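Local coordinates for HTH-type transcriptional regulator cbl (Escherichia coli K12, PDB 2FYI), which is a LysR-family transcription regulator that may act as an accessory regulator of the cys regulon, here represented by its cofactor-binding domain, at residues A[29-43]-A[202-214]. Residues are numbered along the deposited sequence; the frame is centred on the assembly and turned at random.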
ATOM      1  N   LEU A  29       6.762  11.792   6.385  1.00 32.60           N
ATOM      2  CA  LEU A  29       7.803  11.369   7.294  1.00 31.62           C
ATOM      3  C   LEU A  29       9.225  11.495   6.794  1.00 31.82           C
ATOM      4  O   LEU A  29      10.122  11.704   7.596  1.00 32.65           O
ATOM      5  CB  LEU A  29       7.589   9.948   7.727  1.00 31.46           C
ATOM      6  CG  LEU A  29       6.527   9.815   8.787  1.00 32.85           C
ATOM      7  CD1 LEU A  29       6.102   8.357   8.844  1.00 33.72           C
ATOM      8  CD2 LEU A  29       7.060  10.279  10.120  1.00 32.61           C
ATOM      9  N   PRO A  30       9.457  11.329   5.485  1.00 31.56           N
ATOM     10  CA  PRO A  30      10.852  11.243   5.099  1.00 31.71           C
ATOM     11  C   PRO A  30      11.647  12.458   5.590  1.00 32.78           C
ATOM     12  O   PRO A  30      12.752  12.322   6.127  1.00 32.92           O
ATOM     13  CB  PRO A  30      10.765  11.172   3.576  1.00 30.55           C
ATOM     14  CG  PRO A  30       9.464  10.499   3.379  1.00 30.30           C
ATOM     15  CD  PRO A  30       8.572  11.178   4.325  1.00 30.28           C
ATOM     16  N   GLU A  31      11.062  13.639   5.432  1.00 34.28           N
ATOM     17  CA  GLU A  31      11.713  14.882   5.826  1.00 35.72           C
ATOM     18  C   GLU A  31      12.085  14.910   7.310  1.00 34.98           C
ATOM     19  O   GLU A  31      13.221  15.176   7.712  1.00 34.54           O
ATOM     20  CB  GLU A  31      10.754  16.010   5.595  1.00 38.71           C
ATOM     21  CG  GLU A  31      11.395  17.329   5.787  1.00 44.00           C
ATOM     22  CD  GLU A  31      10.813  18.365   4.834  1.00 47.35           C
ATOM     23  OE1 GLU A  31       9.588  18.260   4.518  1.00 48.21           O
ATOM     24  OE2 GLU A  31      11.586  19.273   4.404  1.00 49.05           O
ATOM     25  N   VAL A  32      11.080  14.684   8.131  1.00 34.12           N
ATOM     26  CA  VAL A  32      11.258  14.536   9.551  1.00 32.71           C
ATOM     27  C   VAL A  32      12.295  13.464   9.861  1.00 32.34           C
ATOM     28  O   VAL A  32      13.171  13.673  10.687  1.00 32.51           O
ATOM     29  CB  VAL A  32       9.927  14.096  10.194  1.00 33.11           C
ATOM     30  CG1 VAL A  32      10.125  13.756  11.632  1.00 33.79           C
ATOM     31  CG2 VAL A  32       8.853  15.166  10.042  1.00 32.48           C
ATOM     32  N   ILE A  33      12.200  12.304   9.223  1.00 31.72           N
ATOM     33  CA  ILE A  33      13.190  11.267   9.478  1.00 31.38           C
ATOM     34  C   ILE A  33      14.624  11.674   9.179  1.00 31.58           C
ATOM     35  O   ILE A  33      15.516  11.366   9.956  1.00 31.68           O
ATOM     36  CB  ILE A  33      12.833   9.967   8.833  1.00 31.38           C
ATOM     37  CG1 ILE A  33      11.717   9.359   9.660  1.00 32.12           C
ATOM     38  CG2 ILE A  33      14.027   9.035   8.809  1.00 30.52           C
ATOM     39  CD1 ILE A  33      10.956   8.293   8.942  1.00 33.76           C
ATOM     40  N   LYS A  34      14.846  12.389   8.082  1.00 31.96           N
ATOM     41  CA  LYS A  34      16.160  12.982   7.840  1.00 32.63           C
ATOM     42  C   LYS A  34      16.612  13.823   9.022  1.00 32.61           C
ATOM     43  O   LYS A  34      17.732  13.647   9.545  1.00 33.74           O
ATOM     44  CB  LYS A  34      16.173  13.845   6.594  1.00 33.33           C
ATOM     45  CG  LYS A  34      16.240  13.048   5.328  1.00 36.13           C
ATOM     46  CD  LYS A  34      16.880  13.870   4.181  1.00 39.40           C
ATOM     47  CE  LYS A  34      15.877  14.829   3.438  1.00 40.84           C
ATOM     48  NZ  LYS A  34      14.685  14.175   2.747  1.00 40.96           N
ATOM     49  N   ALA A  35      15.752  14.743   9.448  1.00 31.67           N
ATOM     50  CA  ALA A  35      16.078  15.620  10.585  1.00 30.70           C
ATOM     51  C   ALA A  35      16.467  14.824  11.817  1.00 30.73           C
ATOM     52  O   ALA A  35      17.483  15.090  12.477  1.00 30.21           O
ATOM     53  CB  ALA A  35      14.900  16.489  10.934  1.00 29.34           C
ATOM     54  N   PHE A  36      15.619  13.858  12.143  1.00 30.86           N
ATOM     55  CA  PHE A  36      15.835  13.037  13.310  1.00 31.42           C
ATOM     56  C   PHE A  36      17.162  12.288  13.255  1.00 32.41           C
ATOM     57  O   PHE A  36      17.855  12.213  14.265  1.00 32.25           O
ATOM     58  CB  PHE A  36      14.687  12.065  13.476  1.00 32.76           C
ATOM     59  CG  PHE A  36      14.790  11.204  14.702  1.00 33.77           C
ATOM     60  CD1 PHE A  36      15.320   9.921  14.630  1.00 34.06           C
ATOM     61  CD2 PHE A  36      14.326  11.656  15.928  1.00 34.81           C
ATOM     62  CE1 PHE A  36      15.408   9.100  15.759  1.00 33.82           C
ATOM     63  CE2 PHE A  36      14.411  10.839  17.070  1.00 34.82           C
ATOM     64  CZ  PHE A  36      14.962   9.555  16.969  1.00 34.08           C
ATOM     65  N   ARG A  37      17.532  11.750  12.090  1.00 33.32           N
ATOM     66  CA  ARG A  37      18.757  10.980  11.983  1.00 34.50           C
ATOM     67  C   ARG A  37      20.004  11.835  12.176  1.00 35.14           C
ATOM     68  O   ARG A  37      20.995  11.354  12.710  1.00 35.45           O
ATOM     69  CB  ARG A  37      18.779  10.180  10.689  1.00 35.62           C
ATOM     70  CG  ARG A  37      17.840   8.956  10.773  1.00 38.08           C
ATOM     71  CD  ARG A  37      17.763   8.079   9.499  1.00 37.75           C
ATOM     72  NE  ARG A  37      18.979   7.292   9.271  1.00 40.03           N
ATOM     73  CZ  ARG A  37      19.377   6.907   8.058  1.00 41.05           C
ATOM     74  NH1 ARG A  37      18.643   7.245   7.004  1.00 41.85           N
ATOM     75  NH2 ARG A  37      20.500   6.208   7.882  1.00 41.15           N
ATOM     76  N   GLU A  38      19.961  13.101  11.763  1.00 36.52           N
ATOM     77  CA  GLU A  38      21.052  14.047  12.066  1.00 38.07           C
ATOM     78  C   GLU A  38      21.148  14.268  13.560  1.00 37.59           C
ATOM     79  O   GLU A  38      22.187  14.087  14.180  1.00 37.70           O
ATOM     80  CB  GLU A  38      20.724  15.400  11.487  1.00 41.24           C
ATOM     81  CG  GLU A  38      20.361  15.356  10.038  1.00 46.04           C
ATOM     82  CD  GLU A  38      21.488  15.911   9.187  1.00 48.74           C
ATOM     83  OE1 GLU A  38      22.666  15.835   9.645  1.00 50.09           O
ATOM     84  OE2 GLU A  38      21.190  16.432   8.079  1.00 50.00           O
ATOM     85  N   LEU A  39      20.030  14.693  14.124  1.00 36.82           N
ATOM     86  CA  LEU A  39      19.931  14.972  15.535  1.00 35.92           C
ATOM     87  C   LEU A  39      20.327  13.779  16.375  1.00 35.01           C
ATOM     88  O   LEU A  39      21.049  13.921  17.338  1.00 35.32           O
ATOM     89  CB  LEU A  39      18.496  15.328  15.864  1.00 36.94           C
ATOM     90  CG  LEU A  39      18.294  15.826  17.275  1.00 37.32           C
ATOM     91  CD1 LEU A  39      18.813  17.240  17.266  1.00 37.93           C
ATOM     92  CD2 LEU A  39      16.817  15.778  17.653  1.00 37.55           C
ATOM     93  N   PHE A  40      19.841  12.598  16.025  1.00 34.41           N
ATOM     94  CA  PHE A  40      20.115  11.407  16.836  1.00 34.04           C
ATOM     95  C   PHE A  40      20.821  10.324  16.041  1.00 33.55           C
ATOM     96  O   PHE A  40      20.259   9.261  15.787  1.00 32.95           O
ATOM     97  CB  PHE A  40      18.831  10.805  17.437  1.00 33.96           C
ATOM     98  CG  PHE A  40      18.234  11.617  18.530  1.00 33.90           C
ATOM     99  CD1 PHE A  40      18.801  11.632  19.790  1.00 33.70           C
ATOM    100  CD2 PHE A  40      17.097  12.367  18.306  1.00 34.79           C
ATOM    101  CE1 PHE A  40      18.251  12.375  20.808  1.00 33.48           C
ATOM    102  CE2 PHE A  40      16.533  13.130  19.338  1.00 35.25           C
ATOM    103  CZ  PHE A  40      17.115  13.127  20.589  1.00 34.08           C
ATOM    104  N   PRO A  41      22.081  10.558  15.697  1.00 33.52           N
ATOM    105  CA  PRO A  41      22.772   9.639  14.827  1.00 34.18           C
ATOM    106  C   PRO A  41      22.909   8.239  15.411  1.00 35.51           C
ATOM    107  O   PRO A  41      22.954   7.290  14.664  1.00 37.06           O
ATOM    108  CB  PRO A  41      24.143  10.276  14.672  1.00 33.58           C
ATOM    109  CG  PRO A  41      24.298  11.068  15.874  1.00 33.91           C
ATOM    110  CD  PRO A  41      22.954  11.643  16.140  1.00 33.65           C
ATOM    111  N   GLU A  42      22.960   8.089  16.724  1.00 36.61           N
ATOM    112  CA  GLU A  42      23.126   6.755  17.293  1.00 37.58           C
ATOM    113  C   GLU A  42      21.828   6.039  17.665  1.00 37.44           C
ATOM    114  O   GLU A  42      21.867   4.981  18.277  1.00 38.65           O
ATOM    115  CB  GLU A  42      24.025   6.804  18.512  1.00 39.50           C
ATOM    116  CG  GLU A  42      25.403   7.252  18.179  1.00 42.69           C
ATOM    117  CD  GLU A  42      26.195   6.182  17.465  1.00 44.30           C
ATOM    118  OE1 GLU A  42      26.962   5.486  18.186  1.00 45.35           O
ATOM    119  OE2 GLU A  42      26.044   6.038  16.218  1.00 44.42           O
ATOM    120  N   VAL A  43      20.677   6.596  17.344  1.00 35.87           N
ATOM    121  CA  VAL A  43      19.473   5.864  17.651  1.00 35.16           C
ATOM    122  C   VAL A  43      18.955   5.174  16.413  1.00 36.22           C
ATOM    123  O   VAL A  43      18.756   5.791  15.347  1.00 36.57           O
ATOM    124  CB  VAL A  43      18.365   6.724  18.216  1.00 34.91           C
ATOM    125  CG1 VAL A  43      17.047   5.964  18.153  1.00 33.03           C
ATOM    126  CG2 VAL A  43      18.718   7.108  19.637  1.00 35.17           C
ATOM    127  N   ARG A 202      11.619   6.907  26.360  1.00 29.30           N
ATOM    128  CA  ARG A 202      13.026   7.330  26.195  1.00 29.72           C
ATOM    129  C   ARG A 202      13.073   8.781  25.746  1.00 29.76           C
ATOM    130  O   ARG A 202      12.113   9.274  25.146  1.00 30.91           O
ATOM    131  CB  ARG A 202      13.719   6.478  25.131  1.00 30.90           C
ATOM    132  CG  ARG A 202      13.863   4.986  25.464  1.00 32.00           C
ATOM    133  CD  ARG A 202      14.946   4.780  26.504  1.00 33.01           C
ATOM    134  NE  ARG A 202      15.983   5.807  26.369  1.00 33.65           N
ATOM    135  CZ  ARG A 202      17.075   5.690  25.616  1.00 33.97           C
ATOM    136  NH1 ARG A 202      17.321   4.581  24.923  1.00 34.63           N
ATOM    137  NH2 ARG A 202      17.939   6.686  25.566  1.00 34.16           N
ATOM    138  N   ASN A 203      14.177   9.470  25.991  1.00 29.47           N
ATOM    139  CA  ASN A 203      14.236  10.899  25.675  1.00 30.21           C
ATOM    140  C   ASN A 203      13.942  11.212  24.209  1.00 30.66           C
ATOM    141  O   ASN A 203      13.253  12.194  23.899  1.00 30.90           O
ATOM    142  CB  ASN A 203      15.576  11.508  26.097  1.00 31.31           C
ATOM    143  CG  ASN A 203      16.767  10.886  25.373  1.00 32.24           C
ATOM    144  OD1 ASN A 203      16.971   9.677  25.416  1.00 32.81           O
ATOM    145  ND2 ASN A 203      17.564  11.724  24.704  1.00 32.47           N
ATOM    146  N   TYR A 204      14.447  10.366  23.308  1.00 30.58           N
ATOM    147  CA  TYR A 204      14.281  10.596  21.876  1.00 30.50           C
ATOM    148  C   TYR A 204      12.832  10.501  21.337  1.00 30.89           C
ATOM    149  O   TYR A 204      12.519  11.096  20.293  1.00 31.10           O
ATOM    150  CB  TYR A 204      15.236   9.734  21.059  1.00 30.27           C
ATOM    151  CG  TYR A 204      15.140   8.268  21.323  1.00 30.76           C
ATOM    152  CD1 TYR A 204      16.176   7.588  21.975  1.00 31.62           C
ATOM    153  CD2 TYR A 204      14.023   7.536  20.921  1.00 30.74           C
ATOM    154  CE1 TYR A 204      16.102   6.194  22.220  1.00 31.59           C
ATOM    155  CE2 TYR A 204      13.925   6.141  21.157  1.00 31.14           C
ATOM    156  CZ  TYR A 204      14.967   5.476  21.805  1.00 31.50           C
ATOM    157  OH  TYR A 204      14.885   4.108  22.043  1.00 31.41           O
ATOM    158  N   VAL A 205      11.955   9.769  22.027  1.00 30.52           N
ATOM    159  CA  VAL A 205      10.562   9.675  21.581  1.00 30.02           C
ATOM    160  C   VAL A 205       9.983  11.048  21.806  1.00 30.90           C
ATOM    161  O   VAL A 205       9.334  11.602  20.929  1.00 30.69           O
ATOM    162  CB  VAL A 205       9.735   8.675  22.423  1.00 29.35           C
ATOM    163  CG1 VAL A 205       8.239   8.726  22.054  1.00 27.19           C
ATOM    164  CG2 VAL A 205      10.309   7.283  22.321  1.00 29.05           C
ATOM    165  N   TRP A 206      10.248  11.612  22.987  1.00 32.61           N
ATOM    166  CA  TRP A 206       9.690  12.924  23.328  1.00 33.95           C
ATOM    167  C   TRP A 206      10.162  13.961  22.318  1.00 34.75           C
ATOM    168  O   TRP A 206       9.383  14.796  21.857  1.00 34.09           O
ATOM    169  CB  TRP A 206      10.045  13.350  24.749  1.00 34.20           C
ATOM    170  CG  TRP A 206       9.569  12.424  25.805  1.00 34.55           C
ATOM    171  CD1 TRP A 206      10.345  11.712  26.707  1.00 35.09           C
ATOM    172  CD2 TRP A 206       8.216  12.097  26.105  1.00 34.59           C
ATOM    173  NE1 TRP A 206       9.543  10.972  27.551  1.00 34.95           N
ATOM    174  CE2 TRP A 206       8.231  11.188  27.200  1.00 35.48           C
ATOM    175  CE3 TRP A 206       6.987  12.478  25.563  1.00 34.10           C
ATOM    176  CZ2 TRP A 206       7.051  10.656  27.748  1.00 35.03           C
ATOM    177  CZ3 TRP A 206       5.823  11.951  26.107  1.00 34.46           C
ATOM    178  CH2 TRP A 206       5.863  11.053  27.186  1.00 34.66           C
ATOM    179  N   ARG A 207      11.435  13.873  21.944  1.00 36.24           N
ATOM    180  CA  ARG A 207      11.947  14.786  20.953  1.00 37.94           C
ATOM    181  C   ARG A 207      11.316  14.638  19.572  1.00 37.37           C
ATOM    182  O   ARG A 207      11.031  15.628  18.920  1.00 37.48           O
ATOM    183  CB  ARG A 207      13.449  14.699  20.830  1.00 40.70           C
ATOM    184  CG  ARG A 207      13.929  15.872  20.006  1.00 44.55           C
ATOM    185  CD  ARG A 207      13.814  17.166  20.821  1.00 47.09           C
ATOM    186  NE  ARG A 207      15.033  17.317  21.617  1.00 49.89           N
ATOM    187  CZ  ARG A 207      16.118  17.977  21.194  1.00 51.57           C
ATOM    188  NH1 ARG A 207      16.105  18.582  19.996  1.00 51.95           N
ATOM    189  NH2 ARG A 207      17.210  18.056  21.968  1.00 51.93           N
ATOM    190  N   PHE A 208      11.105  13.410  19.121  1.00 36.93           N
ATOM    191  CA  PHE A 208      10.531  13.200  17.807  1.00 36.64           C
ATOM    192  C   PHE A 208       9.241  13.968  17.638  1.00 37.40           C
ATOM    193  O   PHE A 208       8.995  14.565  16.596  1.00 37.03           O
ATOM    194  CB  PHE A 208      10.247  11.727  17.573  1.00 36.54           C
ATOM    195  CG  PHE A 208       9.781  11.427  16.178  1.00 36.69           C
ATOM    196  CD1 PHE A 208      10.680  11.055  15.201  1.00 36.24           C
ATOM    197  CD2 PHE A 208       8.438  11.545  15.833  1.00 36.87           C
ATOM    198  CE1 PHE A 208      10.245  10.800  13.900  1.00 36.19           C
ATOM    199  CE2 PHE A 208       8.000  11.280  14.528  1.00 36.41           C
ATOM    200  CZ  PHE A 208       8.907  10.914  13.572  1.00 36.23           C
ATOM    201  N   LEU A 209       8.404  13.940  18.665  1.00 38.80           N
ATOM    202  CA  LEU A 209       7.109  14.594  18.566  1.00 40.24           C
ATOM    203  C   LEU A 209       7.328  16.067  18.386  1.00 41.26           C
ATOM    204  O   LEU A 209       6.684  16.699  17.551  1.00 41.96           O
ATOM    205  CB  LEU A 209       6.221  14.335  19.794  1.00 39.96           C
ATOM    206  CG  LEU A 209       5.664  12.919  19.969  1.00 39.54           C
ATOM    207  CD1 LEU A 209       4.248  12.970  20.419  1.00 39.33           C
ATOM    208  CD2 LEU A 209       5.711  12.201  18.661  1.00 40.43           C
ATOM    209  N   GLU A 210       8.254  16.614  19.154  1.00 42.81           N
ATOM    210  CA  GLU A 210       8.500  18.055  19.126  1.00 45.37           C
ATOM    211  C   GLU A 210       8.994  18.507  17.740  1.00 44.91           C
ATOM    212  O   GLU A 210       8.416  19.372  17.068  1.00 44.40           O
ATOM    213  CB  GLU A 210       9.513  18.392  20.198  1.00 47.57           C
ATOM    214  CG  GLU A 210       9.719  19.845  20.371  1.00 51.69           C
ATOM    215  CD  GLU A 210      11.109  20.102  20.881  1.00 54.72           C
ATOM    216  OE1 GLU A 210      11.343  19.979  22.122  1.00 55.76           O
ATOM    217  OE2 GLU A 210      11.980  20.393  20.021  1.00 56.42           O
ATOM    218  N   LEU A 211      10.088  17.879  17.345  1.00 44.75           N
ATOM    219  CA  LEU A 211      10.599  17.892  16.006  1.00 44.21           C
ATOM    220  C   LEU A 211       9.511  17.928  14.929  1.00 44.54           C
ATOM    221  O   LEU A 211       9.681  18.602  13.919  1.00 45.02           O
ATOM    222  CB  LEU A 211      11.442  16.640  15.845  1.00 44.62           C
ATOM    223  CG  LEU A 211      12.574  16.731  14.839  1.00 45.36           C
ATOM    224  CD1 LEU A 211      13.001  18.193  14.629  1.00 45.01           C
ATOM    225  CD2 LEU A 211      13.722  15.828  15.306  1.00 45.18           C
ATOM    226  N   CYS A 212       8.415  17.191  15.127  1.00 44.63           N
ATOM    227  CA  CYS A 212       7.282  17.179  14.190  1.00 44.62           C
ATOM    228  C   CYS A 212       6.465  18.463  14.171  1.00 45.64           C
ATOM    229  O   CYS A 212       5.898  18.833  13.124  1.00 45.74           O
ATOM    230  CB  CYS A 212       6.312  16.108  14.591  1.00 44.77           C
ATOM    231  SG  CYS A 212       6.624  14.626  13.800  1.00 46.12           S
ATOM    232  N   ASN A 213       6.379  19.126  15.328  1.00 45.66           N
ATOM    233  CA  ASN A 213       5.434  20.217  15.487  1.00 46.78           C
ATOM    234  C   ASN A 213       5.932  21.361  16.388  1.00 46.99           C
ATOM    235  O   ASN A 213       6.071  21.201  17.615  1.00 47.36           O
ATOM    236  CB  ASN A 213       4.098  19.661  15.996  1.00 49.38           C
ATOM    237  CG  ASN A 213       2.908  20.507  15.561  1.00 51.56           C
ATOM    238  OD1 ASN A 213       2.974  21.209  14.546  1.00 52.92           O
ATOM    239  ND2 ASN A 213       1.813  20.440  16.319  1.00 52.24           N
ATOM    240  N   ALA A 214       6.197  22.521  15.781  1.00 46.64           N
ATOM    241  CA  ALA A 214       6.683  23.672  16.536  1.00 46.41           C
ATOM    242  C   ALA A 214       5.665  24.047  17.614  1.00 46.68           C
ATOM    243  O   ALA A 214       6.018  24.667  18.626  1.00 46.55           O
ATOM    244  CB  ALA A 214       6.971  24.871  15.602  1.00 46.22           C
TER
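Phe40 meets Tyr204 through a CH-pi contact: CB of Tyr204 stands 3.9 Å from the centroid of the Phe40 ring and 10° off its normal, hence over the face. The same ring turns an edge to Arg207, whose CB lies 3.8 Å from Phe40 CE2. The Tyr204 ring in turn receives Val43 CG1 over its centre, 4.0 Å from the centroid, and Arg202 CB lies over the opposite face, toward the rim. Further along, the edge of Phe208 points at the face of Phe36 in an offset edge-to-face pair, centroids 5.7 Å apart and planes at 64°. Val32 CG1 touches Phe208 CZ at 3.7 Å, while Leu39 CD2 sits over the Arg207 guanidinium, 3.7 Å from NH1. An alanine at Phe40 is likely to leave Tyr204 CB and Arg207 CB without their aromatic partner and open a gap between the turn after helix 29-39 and the start of helix 203-212. No hydrogen bond crosses the interface; side-chain packing joins helix 29-39 and the turn that follows it to helix 203-212. The two helix axes approach to 10.3 Å, their N-to-C directions 131° apart. Beneath them, Phe36 and Tyr204 rest on Leu16, and Phe208 on Ile18, of strand 14-20. Both helices thus pack together on the sheet of one lobe of this periplasmic-binding-protein-like domain, with Leu29 and Ile33 also packing on Tyr154 of the second subunit.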